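Local coordinates for protein methionine gamma-lyase (Trichomonas vaginalis, PDB 1E5E) that belongs to the pyridoxal-phosphate-dependent enzymes of the Cys/Met metabolism family and is built as an assembly of four like subunits, at residues 4-7 against 8-12; 35-39 against 40-44; 113-116 against 117-121; 138-141 against 142-146; 262-265 against 266-269. All coordinates share one frame; numbering follows the deposited sequence. Where two conformers were deposited one is given.

Interaction 1. Residues 4-7 against 8-12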
loop_
_atom_site.group_PDB
_atom_site.type_symbol
_atom_site.label_atom_id
_atom_site.label_comp_id
_atom_site.label_asym_id
_atom_site.label_seq_id
_atom_site.Cartn_x
_atom_site.Cartn_y
_atom_site.Cartn_z
ATOM N N GLU A 4 -31.743 1.461 -21.251
ATOM C CA GLU A 4 -31.877 1.116 -19.811
ATOM C C GLU A 4 -30.567 1.259 -19.032
ATOM O O GLU A 4 -29.498 0.844 -19.463
ATOM C CB GLU A 4 -32.447 -0.268 -19.540
ATOM C CG GLU A 4 -33.856 -0.254 -18.977
ATOM C CD GLU A 4 -34.291 -1.643 -18.527
ATOM O OE1 GLU A 4 -33.514 -2.608 -18.746
ATOM O OE2 GLU A 4 -35.405 -1.786 -17.953
ATOM N N ARG A 5 -30.723 1.748 -17.798
ATOM C CA ARG A 5 -29.583 2.092 -16.957
ATOM C C ARG A 5 -28.792 0.865 -16.513
ATOM O O ARG A 5 -29.371 -0.140 -16.090
ATOM C CB ARG A 5 -30.086 2.905 -15.748
ATOM C CG ARG A 5 -29.029 3.616 -14.922
ATOM C CD ARG A 5 -29.608 4.343 -13.713
ATOM N NE ARG A 5 -28.600 5.025 -12.899
ATOM C CZ ARG A 5 -27.986 6.138 -13.313
ATOM N NH1 ARG A 5 -28.314 6.619 -14.514
ATOM N NH2 ARG A 5 -27.065 6.781 -12.591
ATOM N N MET A 6 -27.470 0.941 -16.562
ATOM C CA MET A 6 -26.614 -0.164 -16.120
ATOM C C MET A 6 -27.093 -0.606 -14.743
ATOM O O MET A 6 -27.313 0.287 -13.901
ATOM C CB MET A 6 -25.156 0.303 -16.039
ATOM C CG MET A 6 -24.241 -0.847 -15.520
ATOM S SD MET A 6 -22.544 -0.232 -15.506
ATOM C CE MET A 6 -22.093 -0.509 -17.234
ATOM N N THR A 7 -27.327 -1.879 -14.474
ATOM C CA THR A 7 -27.798 -2.207 -13.117
ATOM C C THR A 7 -26.748 -1.882 -12.062
ATOM O O THR A 7 -25.522 -1.923 -12.291
ATOM C CB THR A 7 -28.077 -3.721 -12.978
ATOM O OG1 THR A 7 -26.848 -4.395 -13.187
ATOM C CG2 THR A 7 -29.135 -4.219 -13.979
ATOM N N PRO A 8 -27.200 -1.790 -10.807
ATOM C CA PRO A 8 -26.308 -1.546 -9.673
ATOM C C PRO A 8 -25.330 -2.687 -9.520
ATOM O O PRO A 8 -24.161 -2.505 -9.122
ATOM C CB PRO A 8 -27.269 -1.374 -8.482
ATOM C CG PRO A 8 -28.542 -0.835 -9.096
ATOM C CD PRO A 8 -28.629 -1.592 -10.413
ATOM N N ALA A 9 -25.734 -3.922 -9.793
ATOM C CA ALA A 9 -24.883 -5.100 -9.690
ATOM C C ALA A 9 -23.724 -5.049 -10.689
ATOM O O ALA A 9 -22.632 -5.426 -10.297
ATOM C CB ALA A 9 -25.651 -6.414 -9.918
ATOM N N THR A 10 -23.907 -4.401 -11.827
ATOM C CA THR A 10 -22.804 -4.276 -12.787
ATOM C C THR A 10 -22.022 -3.001 -12.541
ATOM O O THR A 10 -20.796 -2.951 -12.600
ATOM C CB THR A 10 -23.364 -4.321 -14.223
ATOM O OG1 THR A 10 -23.987 -5.629 -14.345
ATOM C CG2 THR A 10 -22.312 -4.083 -15.286
ATOM N N ALA A 11 -22.755 -1.948 -12.199
ATOM C CA ALA A 11 -22.187 -0.651 -12.017
ATOM C C ALA A 11 -21.219 -0.585 -10.849
ATOM O O ALA A 11 -20.255 0.188 -10.952
ATOM C CB ALA A 11 -23.281 0.388 -11.806
ATOM N N CYS A 12 -21.392 -1.350 -9.799
ATOM C CA CYS A 12 -20.405 -1.232 -8.715
ATOM C C CYS A 12 -19.038 -1.747 -9.158
ATOM O O CYS A 12 -18.038 -1.335 -8.553
ATOM C CB CYS A 12 -20.873 -1.883 -7.410
ATOM S SG CYS A 12 -21.128 -3.629 -7.596
#

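Interaction 2. Residues 35-39 against 40-44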
loop_
_atom_site.group_PDB
_atom_site.type_symbol
_atom_site.label_atom_id
_atom_site.label_comp_id
_atom_site.label_asym_id
_atom_site.label_seq_id
_atom_site.Cartn_x
_atom_site.Cartn_y
_atom_site.Cartn_z
ATOM N N PHE A 35 1.066 17.250 -9.587
ATOM C CA PHE A 35 0.956 16.948 -11.006
ATOM C C PHE A 35 1.752 17.946 -11.812
ATOM O O PHE A 35 1.746 19.163 -11.576
ATOM C CB PHE A 35 -0.559 16.990 -11.386
ATOM C CG PHE A 35 -1.268 15.864 -10.679
ATOM C CD1 PHE A 35 -1.724 16.001 -9.374
ATOM C CD2 PHE A 35 -1.457 14.660 -11.334
ATOM C CE1 PHE A 35 -2.344 14.936 -8.752
ATOM C CE2 PHE A 35 -2.101 13.601 -10.697
ATOM C CZ PHE A 35 -2.545 13.722 -9.376
ATOM N N VAL A 36 2.459 17.494 -12.806
ATOM C CA VAL A 36 3.333 18.338 -13.622
ATOM C C VAL A 36 2.614 19.022 -14.754
ATOM O O VAL A 36 1.998 18.326 -15.547
ATOM C CB VAL A 36 4.458 17.429 -14.184
ATOM C CG1 VAL A 36 5.380 18.188 -15.129
ATOM C CG2 VAL A 36 5.219 16.756 -13.043
ATOM N N PHE A 37 2.769 20.320 -14.892
ATOM C CA PHE A 37 2.136 21.027 -15.997
ATOM C C PHE A 37 3.031 20.954 -17.217
ATOM O O PHE A 37 4.243 21.086 -17.085
ATOM C CB PHE A 37 1.917 22.491 -15.641
ATOM C CG PHE A 37 1.040 22.699 -14.438
ATOM C CD1 PHE A 37 -0.188 22.080 -14.321
ATOM C CD2 PHE A 37 1.505 23.482 -13.400
ATOM C CE1 PHE A 37 -0.984 22.274 -13.201
ATOM C CE2 PHE A 37 0.695 23.709 -12.283
ATOM C CZ PHE A 37 -0.551 23.103 -12.192
ATOM N N ASP A 38 2.447 20.777 -18.395
ATOM C CA ASP A 38 3.184 20.875 -19.662
ATOM C C ASP A 38 3.782 22.265 -19.860
ATOM O O ASP A 38 4.862 22.373 -20.451
ATOM C CB ASP A 38 2.198 20.623 -20.820
ATOM C CG ASP A 38 1.755 19.163 -20.750
ATOM O OD1 ASP A 38 2.535 18.295 -20.301
ATOM O OD2 ASP A 38 0.610 18.883 -21.147
ATOM N N ASN A 39 3.112 23.308 -19.387
ATOM C CA ASN A 39 3.641 24.667 -19.531
ATOM C C ASN A 39 2.926 25.578 -18.538
ATOM O O ASN A 39 1.905 25.109 -17.983
ATOM C CB ASN A 39 3.479 25.117 -20.986
ATOM C CG ASN A 39 2.034 25.026 -21.434
ATOM O OD1 ASN A 39 1.196 25.754 -20.915
ATOM N ND2 ASN A 39 1.749 24.115 -22.322
ATOM N N CYS A 40 3.417 26.783 -18.272
ATOM C CA CYS A 40 2.763 27.649 -17.305
ATOM C C CYS A 40 1.337 28.017 -17.641
ATOM O O CYS A 40 0.526 28.187 -16.715
ATOM C CB CYS A 40 3.494 28.992 -17.131
ATOM S SG CYS A 40 5.154 28.768 -16.500
ATOM N N GLN A 41 1.049 28.300 -18.901
ATOM C CA GLN A 41 -0.309 28.683 -19.288
ATOM C C GLN A 41 -1.302 27.613 -18.826
ATOM O O GLN A 41 -2.331 27.957 -18.246
ATOM C CB GLN A 41 -0.456 28.913 -20.799
ATOM C CG GLN A 41 -1.827 29.449 -21.217
ATOM C CD GLN A 41 -2.120 30.804 -20.615
ATOM O OE1 GLN A 41 -1.303 31.744 -20.653
ATOM N NE2 GLN A 41 -3.301 31.011 -20.014
ATOM N N GLN A 42 -0.982 26.354 -19.091
ATOM C CA GLN A 42 -1.826 25.237 -18.677
ATOM C C GLN A 42 -2.020 25.224 -17.148
ATOM O O GLN A 42 -3.150 25.201 -16.638
ATOM C CB GLN A 42 -1.195 23.924 -19.151
ATOM C CG GLN A 42 -1.959 22.677 -18.763
ATOM C CD GLN A 42 -1.245 21.375 -19.082
ATOM O OE1 GLN A 42 -0.429 20.899 -18.286
ATOM N NE2 GLN A 42 -1.600 20.792 -20.229
ATOM N N GLY A 43 -0.926 25.401 -16.397
ATOM C CA GLY A 43 -1.051 25.446 -14.934
ATOM C C GLY A 43 -1.973 26.596 -14.507
ATOM O O GLY A 43 -2.860 26.423 -13.690
ATOM N N GLY A 44 -1.778 27.803 -15.045
ATOM C CA GLY A 44 -2.578 28.984 -14.703
ATOM C C GLY A 44 -4.044 28.747 -15.083
ATOM O O GLY A 44 -4.960 29.081 -14.339
#

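Interaction 3. Residues 113-116 against 117-121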
loop_
_atom_site.group_PDB
_atom_site.type_symbol
_atom_site.label_atom_id
_atom_site.label_comp_id
_atom_site.label_asym_id
_atom_site.label_seq_id
_atom_site.Cartn_x
_atom_site.Cartn_y
_atom_site.Cartn_z
ATOM N N CYS A 113 -21.167 11.219 17.160
ATOM C CA CYS A 113 -20.275 12.309 16.787
ATOM C C CYS A 113 -20.962 13.344 15.940
ATOM O O CYS A 113 -20.635 14.524 16.092
ATOM C CB CYS A 113 -18.945 11.781 16.157
ATOM S SG CYS A 113 -18.299 10.251 16.895
ATOM N N THR A 114 -21.905 13.012 15.072
ATOM C CA THR A 114 -22.598 14.053 14.332
ATOM C C THR A 114 -23.411 14.965 15.264
ATOM O O THR A 114 -23.504 16.193 15.143
ATOM C CB THR A 114 -23.583 13.440 13.323
ATOM O OG1 THR A 114 -22.995 12.363 12.609
ATOM C CG2 THR A 114 -24.049 14.533 12.372
ATOM N N HIS A 115 -24.077 14.305 16.235
ATOM C CA HIS A 115 -24.897 15.029 17.214
ATOM C C HIS A 115 -24.009 16.013 17.988
ATOM O O HIS A 115 -24.389 17.172 18.101
ATOM C CB HIS A 115 -25.540 14.033 18.197
ATOM C CG HIS A 115 -26.652 14.621 19.022
ATOM N ND1 HIS A 115 -26.417 15.459 20.129
ATOM C CD2 HIS A 115 -27.998 14.426 18.860
ATOM C CE1 HIS A 115 -27.624 15.765 20.595
ATOM N NE2 HIS A 115 -28.561 15.172 19.879
ATOM N N ALA A 116 -22.809 15.551 18.356
ATOM C CA ALA A 116 -21.875 16.466 19.042
ATOM C C ALA A 116 -21.400 17.599 18.157
ATOM O O ALA A 116 -21.327 18.785 18.525
ATOM C CB ALA A 116 -20.672 15.690 19.582
ATOM N N LEU A 117 -21.071 17.302 16.904
ATOM C CA LEU A 117 -20.652 18.311 15.930
ATOM C C LEU A 117 -21.714 19.442 15.889
ATOM O O LEU A 117 -21.454 20.644 15.984
ATOM C CB LEU A 117 -20.529 17.693 14.518
ATOM C CG LEU A 117 -20.410 18.647 13.334
ATOM C CD1 LEU A 117 -19.121 19.484 13.380
ATOM C CD2 LEU A 117 -20.485 17.922 11.982
ATOM N N PHE A 118 -22.956 18.995 15.717
ATOM C CA PHE A 118 -24.117 19.874 15.620
ATOM C C PHE A 118 -24.372 20.626 16.929
ATOM O O PHE A 118 -24.536 21.856 16.955
ATOM C CB PHE A 118 -25.321 19.074 15.123
ATOM C CG PHE A 118 -25.459 18.567 13.711
ATOM C CD1 PHE A 118 -24.416 18.729 12.805
ATOM C CD2 PHE A 118 -26.583 17.879 13.257
ATOM C CE1 PHE A 118 -24.541 18.270 11.515
ATOM C CE2 PHE A 118 -26.726 17.381 11.954
ATOM C CZ PHE A 118 -25.657 17.591 11.087
ATOM N N GLU A 119 -24.385 19.955 18.078
ATOM C CA GLU A 119 -24.780 20.550 19.337
ATOM C C GLU A 119 -23.715 21.485 19.904
ATOM O O GLU A 119 -24.067 22.519 20.429
ATOM C CB GLU A 119 -25.128 19.468 20.374
ATOM C CG GLU A 119 -25.610 20.043 21.697
ATOM C CD GLU A 119 -26.191 18.994 22.619
ATOM O OE1 GLU A 119 -25.821 17.809 22.646
ATOM O OE2 GLU A 119 -27.106 19.346 23.389
ATOM N N HIS A 120 -22.446 21.115 19.753
ATOM C CA HIS A 120 -21.370 21.897 20.304
ATOM C C HIS A 120 -20.536 22.748 19.370
ATOM O O HIS A 120 -20.331 23.931 19.644
ATOM C CB HIS A 120 -20.455 20.970 21.141
ATOM C CG HIS A 120 -21.253 20.305 22.230
ATOM N ND1 HIS A 120 -21.849 21.075 23.215
ATOM C CD2 HIS A 120 -21.561 19.023 22.510
ATOM C CE1 HIS A 120 -22.491 20.290 24.059
ATOM N NE2 HIS A 120 -22.329 19.041 23.650
ATOM N N ALA A 121 -20.062 22.221 18.252
ATOM C CA ALA A 121 -19.249 22.972 17.309
ATOM C C ALA A 121 -19.992 24.003 16.492
ATOM O O ALA A 121 -19.616 25.167 16.396
ATOM C CB ALA A 121 -18.493 21.990 16.385
HETATM O O HOH W 1 -24.044 16.166 21.469
#

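Interaction 4. Residues 138-141 against 142-146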
loop_
_atom_site.group_PDB
_atom_site.type_symbol
_atom_site.label_atom_id
_atom_site.label_comp_id
_atom_site.label_asym_id
_atom_site.label_seq_id
_atom_site.Cartn_x
_atom_site.Cartn_y
_atom_site.Cartn_z
ATOM N N GLY A 138 -45.461 16.967 10.895
ATOM C CA GLY A 138 -45.484 18.327 11.385
ATOM C C GLY A 138 -44.241 18.874 12.055
ATOM O O GLY A 138 -43.946 20.079 11.980
ATOM N N GLU A 139 -43.427 18.054 12.712
ATOM C CA GLU A 139 -42.282 18.626 13.425
ATOM C C GLU A 139 -41.348 19.438 12.545
ATOM O O GLU A 139 -40.887 20.481 13.023
ATOM C CB GLU A 139 -41.589 17.541 14.219
ATOM C CG GLU A 139 -42.411 16.983 15.369
ATOM C CD GLU A 139 -42.796 18.088 16.346
ATOM O OE1 GLU A 139 -41.934 18.522 17.131
ATOM O OE2 GLU A 139 -43.968 18.525 16.250
ATOM N N VAL A 140 -41.104 19.057 11.306
ATOM C CA VAL A 140 -40.189 19.787 10.448
ATOM C C VAL A 140 -40.734 21.173 10.171
ATOM O O VAL A 140 -40.118 22.169 10.564
ATOM C CB VAL A 140 -39.897 19.055 9.123
ATOM C CG1 VAL A 140 -39.173 19.994 8.162
ATOM C CG2 VAL A 140 -39.065 17.807 9.373
ATOM N N LYS A 141 -41.901 21.220 9.544
ATOM C CA LYS A 141 -42.518 22.489 9.224
ATOM C C LYS A 141 -42.665 23.397 10.442
ATOM O O LYS A 141 -42.386 24.602 10.350
ATOM C CB LYS A 141 -43.882 22.319 8.557
ATOM C CG LYS A 141 -43.931 23.164 7.284
ATOM C CD LYS A 141 -45.335 23.653 6.946
ATOM C CE LYS A 141 -45.263 24.857 6.012
ATOM N NZ LYS A 141 -44.232 25.833 6.494
ATOM N N LYS A 142 -43.004 22.860 11.617
ATOM C CA LYS A 142 -43.150 23.715 12.794
ATOM C C LYS A 142 -41.846 24.370 13.229
ATOM O O LYS A 142 -41.859 25.413 13.915
ATOM C CB LYS A 142 -43.735 22.925 13.969
ATOM C CG LYS A 142 -45.221 22.642 13.837
ATOM C CD LYS A 142 -45.716 21.583 14.825
ATOM C CE LYS A 142 -47.154 21.194 14.449
ATOM N NZ LYS A 142 -47.539 19.900 15.096
ATOM N N HIS A 143 -40.691 23.754 12.926
ATOM C CA HIS A 143 -39.452 24.356 13.398
ATOM C C HIS A 143 -38.756 25.209 12.371
ATOM O O HIS A 143 -37.692 25.748 12.671
ATOM C CB HIS A 143 -38.506 23.261 13.884
ATOM C CG HIS A 143 -39.052 22.667 15.144
ATOM N ND1 HIS A 143 -40.010 21.675 15.116
ATOM C CD2 HIS A 143 -38.749 22.923 16.433
ATOM C CE1 HIS A 143 -40.278 21.314 16.374
ATOM N NE2 HIS A 143 -39.545 22.071 17.164
ATOM N N MET A 144 -39.330 25.323 11.207
ATOM C CA MET A 144 -38.685 26.100 10.148
ATOM C C MET A 144 -38.679 27.568 10.471
ATOM O O MET A 144 -39.652 28.103 11.009
ATOM C CB MET A 144 -39.321 25.678 8.827
ATOM C CG MET A 144 -38.429 24.520 8.234
ATOM S SD MET A 144 -39.331 23.808 6.848
ATOM C CE MET A 144 -38.869 24.971 5.575
ATOM N N LYS A 145 -37.558 28.239 10.210
ATOM C CA LYS A 145 -37.380 29.659 10.494
ATOM C C LYS A 145 -36.895 30.301 9.220
ATOM O O LYS A 145 -36.469 29.648 8.270
ATOM C CB LYS A 145 -36.441 29.950 11.665
ATOM C CG LYS A 145 -36.803 29.217 12.937
ATOM C CD LYS A 145 -36.189 29.697 14.220
ATOM C CE LYS A 145 -34.695 29.407 14.348
ATOM N NZ LYS A 145 -34.236 29.778 15.728
ATOM N N PRO A 146 -36.922 31.623 9.155
ATOM C CA PRO A 146 -36.534 32.322 7.958
ATOM C C PRO A 146 -35.086 32.032 7.586
ATOM O O PRO A 146 -34.737 32.192 6.427
ATOM C CB PRO A 146 -36.839 33.779 8.244
ATOM C CG PRO A 146 -37.813 33.741 9.379
ATOM C CD PRO A 146 -37.399 32.553 10.211
HETATM O O HOH W 2 -45.987 17.582 14.988
#

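Interaction 5. Residues 262-265 against 266-269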
loop_
_atom_site.group_PDB
_atom_site.type_symbol
_atom_site.label_atom_id
_atom_site.label_comp_id
_atom_site.label_asym_id
_atom_site.label_seq_id
_atom_site.Cartn_x
_atom_site.Cartn_y
_atom_site.Cartn_z
ATOM N N ILE A 262 -22.999 -7.968 -3.847
ATOM C CA ILE A 262 -23.136 -9.319 -3.298
ATOM C C ILE A 262 -22.991 -9.352 -1.790
ATOM O O ILE A 262 -23.556 -10.254 -1.186
ATOM C CB ILE A 262 -22.177 -10.354 -3.940
ATOM C CG1 ILE A 262 -20.720 -9.897 -3.794
ATOM C CG2 ILE A 262 -22.553 -10.545 -5.404
ATOM C CD1 ILE A 262 -19.719 -10.963 -4.224
ATOM N N ARG A 263 -22.290 -8.438 -1.189
ATOM C CA ARG A 263 -22.151 -8.330 0.259
ATOM C C ARG A 263 -23.450 -7.813 0.903
ATOM O O ARG A 263 -23.991 -8.409 1.855
ATOM C CB ARG A 263 -21.021 -7.327 0.616
ATOM C CG ARG A 263 -19.630 -7.898 0.443
ATOM C CD ARG A 263 -18.513 -7.001 0.958
ATOM N NE ARG A 263 -18.270 -5.777 0.195
ATOM C CZ ARG A 263 -18.740 -4.582 0.520
ATOM N NH1 ARG A 263 -19.511 -4.428 1.607
ATOM N NH2 ARG A 263 -18.405 -3.533 -0.227
ATOM N N MET A 264 -24.037 -6.774 0.336
ATOM C CA MET A 264 -25.286 -6.232 0.887
ATOM C C MET A 264 -26.402 -7.297 0.853
ATOM O O MET A 264 -27.172 -7.388 1.806
ATOM C CB MET A 264 -25.815 -4.970 0.202
ATOM C CG MET A 264 -24.946 -3.732 0.357
ATOM S SD MET A 264 -24.417 -3.422 2.061
ATOM C CE MET A 264 -25.936 -3.070 2.923
ATOM N N LYS A 265 -26.503 -8.035 -0.230
ATOM C CA LYS A 265 -27.489 -9.083 -0.358
ATOM C C LYS A 265 -27.237 -10.167 0.681
ATOM O O LYS A 265 -28.159 -10.519 1.389
ATOM C CB LYS A 265 -27.512 -9.784 -1.731
ATOM C CG LYS A 265 -27.882 -8.774 -2.803
ATOM C CD LYS A 265 -27.998 -9.398 -4.197
ATOM C CE LYS A 265 -28.965 -8.524 -5.002
ATOM N NZ LYS A 265 -29.068 -9.010 -6.418
ATOM N N ALA A 266 -26.007 -10.670 0.698
ATOM C CA ALA A 266 -25.673 -11.708 1.674
ATOM C C ALA A 266 -25.855 -11.200 3.097
ATOM O O ALA A 266 -26.394 -11.965 3.909
ATOM C CB ALA A 266 -24.226 -12.149 1.464
ATOM N N GLU A 267 -25.467 -9.945 3.387
ATOM C CA GLU A 267 -25.646 -9.457 4.754
ATOM C C GLU A 267 -27.099 -9.243 5.150
ATOM O O GLU A 267 -27.449 -9.455 6.332
ATOM C CB GLU A 267 -24.816 -8.159 4.967
ATOM C CG GLU A 267 -23.326 -8.483 4.891
ATOM C CD GLU A 267 -22.339 -7.374 4.691
ATOM O OE1 GLU A 267 -22.730 -6.191 4.672
ATOM O OE2 GLU A 267 -21.109 -7.678 4.534
ATOM N N SER A 268 -27.957 -8.767 4.273
ATOM C CA SER A 268 -29.383 -8.551 4.494
ATOM C C SER A 268 -30.107 -9.879 4.761
ATOM O O SER A 268 -30.905 -10.036 5.700
ATOM C CB SER A 268 -29.969 -7.856 3.248
ATOM O OG SER A 268 -29.466 -6.476 3.218
ATOM N N GLU A 269 -29.782 -10.897 3.960
ATOM C CA GLU A 269 -30.344 -12.218 4.077
ATOM C C GLU A 269 -29.964 -12.827 5.434
ATOM O O GLU A 269 -30.873 -13.289 6.128
ATOM C CB GLU A 269 -29.890 -13.186 2.985
ATOM C CG GLU A 269 -30.380 -12.804 1.622
ATOM C CD GLU A 269 -29.620 -13.388 0.443
ATOM O OE1 GLU A 269 -30.087 -13.184 -0.710
ATOM O OE2 GLU A 269 -28.491 -13.921 0.583
HETATM O O HOH W 3 -19.148 -5.695 4.138
#

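Interaction 1. Residues 4-7 against 8-12
This is an N-terminal helix cap: Thr7 closes the first turn of helix 8-14, while Met6 packs beside it on Thr10 and Ala11. Thr7 OG1 accepts the backbone N-H of Thr10 at 3.2 Å, a use of the hydroxyl that depends on chi1 of 62°, where OG1 sits between the backbone N and the carbonyl carbon and so faces the start of the helix. Threonine suits the N-cap because its short side chain can accept from an N-H of the first turn, which has no preceding helical turn to supply its usual i-4 carbonyl. The Thr7 carbonyl begins the regular helical bonding: Ala11 N bonds to Thr7 O at 2.8 Å, and Thr10 N bonds to the same oxygen at 3.0 Å, so Thr10 N is shared between carbonyl and hydroxyl of Thr7. Pro8, the first helical residue, fits well, since it has no N-H to satisfy and its ring holds phi near the helical value. Beside the cap, the extended CB-CG-SD part of Met6 brings SD to 3.8 Å from Ala11 CB, and Met6 CG lies 3.8 Å from Thr10 CG2, the two side chains crossing at about a right angle. The small methyl of Ala11 lets the sulfur come close to the backbone. The hydroxyls of Thr7 and Thr10 are both hydrogen-bonded to Glu383 of the second subunit, which ties the cap to the subunit interface. Within its own chain, Met6 and Ala11 rest on Phe73 of helix 62-75, while Ala9 and Cys12 touch Asn261 of helix 260-279.

Interaction 2. Residues 35-39 against 40-44
Asn39 OD1 takes the backbone N-H of Gln42 at 2.9 Å, a nearly straight bond with an N-H...O angle of 166°. The amide oxygen gets there because chi1 of 56° sets CG between the backbone N and the carbonyl carbon, curling the short side chain over the first turn. Gln42 answers in the other direction. Its extended side chain runs back along the chain, and its terminal amide works at both ends: Gln42 OE1 accepts from Asp38 N, also at 2.9 Å, and Gln42 NE2 donates to Asp38 OD2 at 3.1 Å. A glutamine fits here because one flat group must both accept and donate; the two bonds together should fix which way its amide is turned. The carboxylate and amide planes stand 52° apart, and NE2 meets OD2 from above the carboxylate plane. Asn39 is thus the N-cap of helix 40-47, with Gly43 N bonded to Asn39 O at 3.3 Å as the first helical bond. Upstream of the cap, Phe37 lays one ring face on Gly43, whose CA stands 3.3 Å from the ring centroid and almost exactly over it, a CH-pi contact. Glycine suits the position because, with no side chain, it lets the ring face lie directly on its CA. The ring also touches Ile55, Arg46 and Phe47, and Leu335 of the third subunit packs on it. Asp328 of that same neighbouring subunit accepts a hydrogen bond from Cys40 N.

Interaction 3. Residues 113-116 against 117-121
Thr114 and Phe118, one helical turn apart, point the same way side by side, and the Thr114 methyl lies over a face of the aromatic ring. CG2 stands 3.9 Å from the Phe118 ring centroid, displaced toward the rim near CZ, in a CH-pi contact. Phe118 CG is anti to the carbonyl carbon (chi1 -71°), which swings the ring back over the preceding turn. His115 and Glu119 meet differently: the carboxylate comes to the edge of the imidazole, Glu119 OE1 lying in the ring plane 3.4 Å from His115 CE1, with the two planes 75° apart. A water joins them, 2.8 Å from His115 ND1 and donating to Glu119 OE1 at 2.7 Å. Both pairs ride on helix 112-124, the helix of a beta-alpha-beta unit between strands 103-107 and 128-132. Phe118, large and apolar, suits the side packed on both strands, through Leu104 and Phe131, and meets Tyr152 edge-to-face. The His115 ring stacks on Phe131. Glu119 OE1 also lies close to Glu361, a like charge that would probably raise the carboxylate's proton affinity. The Thr114 side chain comes within about 4 Å of the bound N-(hydroxy{3-hydroxy-2-methyl-5-[(phosphonooxy)methyl]pyridin-4-yl}methyl)norvaline, while Asp239 of the third subunit packs on Ala116 and Leu117.

Interaction 4. Residues 138-141 against 142-146
His143 turns its ring back along the helix so that ND1 donates to Glu139 O at 2.6 Å, a nearly straight bond (169°) with the oxygen in the ring plane. The same oxygen has a weak bond from His143 N, whose better acceptor is Val140 O at 2.9 Å. Histidine suits the place because a ring N-H takes over a carbonyl that the backbone N-H serves poorly here. Glu139 also reaches Lys142: its OE2 and Lys142 NZ form a long salt bridge of 4.0 Å, bridged by a water that donates to Glu139 OE2 and accepts from Lys142 NZ. The bend of Glu139 at chi2 (-58°) brings its carboxylate round to both partners, with OE1 3.3 Å from His143 CE1. These groups lie on helix 139-143, in the beta-alpha-beta crossover from strand 128-132 to strand 148-154, which passes strand 103-107 in the sheet. Gly138 is the N-cap, and its positive phi of 88° is readily reached only without a side chain; its O accepts from Lys142 N at 3.0 Å. Val140 CG1 touches Met144 SD. Glu139, Val140 and His143 rest on Ile132, and His143 and Met144 reach Ile105.

Interaction 5. Residues 262-265 against 266-269
With OG set beside its own backbone N (chi1 -71°), Ser268 reaches back one turn to Met264; Glu267, with CG placed likewise (chi1 -67°), lays its extended chain along the carbonyl of Arg263. Both pairs belong to the long helix 260-279 and repeat its i to i+4 spacing. Met264 O is gripped twice, by Ser268 OG at 2.8 Å and by Ser268 N at 2.9 Å, the two donors arriving from opposite faces of the carbonyl plane. Serine suits this buried position, since its hydroxyl can satisfy itself on the helix's own backbone, with a further weak bond from Gly309 N. Glu267 N bonds to Arg263 O at 2.6 Å, and the glutamate chain keeps close to that oxygen, with CG at 3.1 Å. The charged ends of Arg263 and Glu267 do not touch directly: a water accepts from Arg263 NH1 at 2.9 Å and lies 2.8 Å from Glu267 OE2, to which it can donate, though other acceptors compete for its protons. Arginine is well chosen for a buried site because its guanidinium has several N-H groups to spend. Here they also go to the carbonyls of Tyr210 and Gly256 and to the hydroxyl of Thr259. This positive group would probably favour the ionised glutamate, against the opposing effect of burial. The small Ala266, like Arg263, meets Ile262 of the second subunit, so the helix lies at a subunit interface. Met264 and Glu267 both touch Tyr210. The other carboxylate oxygen, Glu267 OE1, is buried with no polar partner in the model, and Met264 SD lies 4.2 Å from it.

The five contacts come one after another along the chain, each within or at the start of a helix, and none touches another. Interactions 1 and 5 are nearest, their centres about 17 Å apart; helices 8-14 and 260-279 meet there, and both contacts touch the second subunit. Interactions 3 and 4, with centres about 20 Å apart, lie on helices that pack against the seven-stranded sheet, on the opposite side of the chain's centre from interaction 5. Interaction 2 lies farthest out, its centre about 37 Å from the centre of the chain, on an arm among neighbouring subunits. Interactions 2 and 3 both touch the third subunit, so several of these local helix contacts lie where subunits of the tetramer meet.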